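Local coordinates for beta-galactosidase (Streptococcus pneumoniae, PDB 4CU9), which hydrolyses beta-galactosides and is represented here by its carbohydrate-binding module, which probably helps attach the enzyme to glycans, at residues Lys29-His32 / Asp33-Asp36. Residues are numbered along the deposited sequence; the frame is centred on the assembly and turned at random.
Sequences KNSH and DRVD
S31 and D33 form an ST turn: S31 OG accepts the backbone N-H of D33 at 3.2 Å. The bond is nearly straight, with an N-H...O angle of 176°. The turn lies in the loop between strands 18-21 and 49-50 of a galactose-binding-domain-like beta fold. With chi1 at -177°, the S31 hydroxyl lies beside its own carbonyl carbon, which brings it to the D33 amide. The same hydroxyl donates to N25 O, so the oxygen of this buried residue is held by two bonds.

R34 folds back along the segment, toward the carbonyls of S31 and D33. Its chain bends at chi2 (-64°) and returns the guanidinium to the backbone it has just left. NH1 bridges two carbonyls. R34 NH1 donates to D33 O at 2.7 Å, with that oxygen close to the guanidinium plane. R34 NH1 also donates to S31 O at 3.1 Å. S31 O lies at the guanidinium edge, tilted somewhat from its plane. NH2 adds a weak bond to the same S31 O. H32 O lies over one guanidinium face. These bonds limit rotation of the planar group and tie the residues on either side of H32 together.

The D33 carboxylate stays near the serine without bonding to it; D33 CG is 3.8 Å from S31 OG. Its firmer partner is N25, whose ND2 bonds OD2, while R48 makes a long, weak ion pair with OD1. N25 therefore holds both S31 and D33. The H32 side chain points outward and its ring is exposed. H32 CB rests 3.6 Å from D33 N.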
loop_
_atom_site.group_PDB
_atom_site.type_symbol
_atom_site.label_atom_id
_atom_site.label_comp_id
_atom_site.label_asym_id
_atom_site.label_seq_id
_atom_site.Cartn_x
_atom_site.Cartn_y
_atom_site.Cartn_z
ATOM N N LYS A 29 20.440 6.733 -1.977
ATOM C CA LYS A 29 20.516 7.898 -1.115
ATOM C C LYS A 29 20.004 9.185 -1.741
ATOM O O LYS A 29 19.686 10.134 -1.023
ATOM C CB LYS A 29 21.959 8.092 -0.619
ATOM C CG LYS A 29 22.384 7.070 0.432
ATOM C CD LYS A 29 23.850 7.274 0.844
ATOM N N ASN A 30 19.861 9.224 -3.063
ATOM C CA ASN A 30 19.294 10.404 -3.718
ATOM C C ASN A 30 17.778 10.387 -3.729
ATOM O O ASN A 30 17.159 11.400 -4.044
ATOM C CB ASN A 30 19.823 10.529 -5.124
ATOM C CG ASN A 30 21.317 10.696 -5.129
ATOM O OD1 ASN A 30 21.801 11.763 -4.805
ATOM N ND2 ASN A 30 22.047 9.660 -5.489
ATOM N N SER A 31 17.174 9.253 -3.379
ATOM C CA SER A 31 15.700 9.186 -3.432
ATOM C C SER A 31 15.063 9.745 -2.183
ATOM O O SER A 31 15.556 9.532 -1.117
ATOM C CB SER A 31 15.186 7.767 -3.602
ATOM O OG SER A 31 13.763 7.860 -3.703
ATOM N N HIS A 32 13.948 10.442 -2.350
ATOM C CA HIS A 32 13.122 10.913 -1.255
ATOM C C HIS A 32 11.789 10.164 -1.076
ATOM O O HIS A 32 10.970 10.583 -0.279
ATOM C CB HIS A 32 12.847 12.391 -1.480
ATOM C CG HIS A 32 14.100 13.203 -1.564
ATOM N ND1 HIS A 32 14.909 13.414 -0.469
ATOM C CD2 HIS A 32 14.720 13.789 -2.615
ATOM C CE1 HIS A 32 15.966 14.122 -0.835
ATOM N NE2 HIS A 32 15.872 14.364 -2.132
ATOM N N ASP A 33 11.574 9.060 -1.774
ATOM C CA ASP A 33 10.310 8.320 -1.621
ATOM C C ASP A 33 10.390 7.484 -0.355
ATOM O O ASP A 33 11.446 6.932 -0.040
ATOM C CB ASP A 33 10.052 7.405 -2.814
ATOM C CG ASP A 33 10.042 8.137 -4.142
ATOM O OD1 ASP A 33 9.725 9.349 -4.191
ATOM O OD2 ASP A 33 10.267 7.445 -5.141
ATOM N N ARG A 34 9.292 7.408 0.382
ATOM C CA ARG A 34 9.248 6.676 1.642
ATOM C C ARG A 34 7.866 6.063 1.804
ATOM O O ARG A 34 6.851 6.722 1.555
ATOM C CB ARG A 34 9.495 7.605 2.851
ATOM C CG ARG A 34 10.837 8.330 2.900
ATOM C CD ARG A 34 12.015 7.363 3.031
ATOM N NE ARG A 34 13.321 8.077 3.059
ATOM C CZ ARG A 34 14.130 8.284 2.016
ATOM N NH1 ARG A 34 13.854 7.824 0.779
ATOM N NH2 ARG A 34 15.272 8.942 2.218
ATOM N N VAL A 35 7.825 4.813 2.242
ATOM C CA VAL A 35 6.544 4.141 2.451
ATOM C C VAL A 35 5.789 4.776 3.633
ATOM O O VAL A 35 4.570 4.779 3.687
ATOM C CB VAL A 35 6.721 2.643 2.675
ATOM C CG1 VAL A 35 7.284 2.354 4.072
ATOM C CG2 VAL A 35 5.419 1.923 2.478
ATOM N N ASP A 36 6.524 5.330 4.581
ATOM C CA ASP A 36 5.899 5.971 5.721
ATOM C C ASP A 36 5.105 7.205 5.320
ATOM O O ASP A 36 4.288 7.652 6.086
ATOM C CB ASP A 36 6.962 6.306 6.776
ATOM C CG ASP A 36 7.417 5.049 7.556
ATOM O OD1 ASP A 36 6.557 4.319 8.110
ATOM O OD2 ASP A 36 8.638 4.781 7.647
#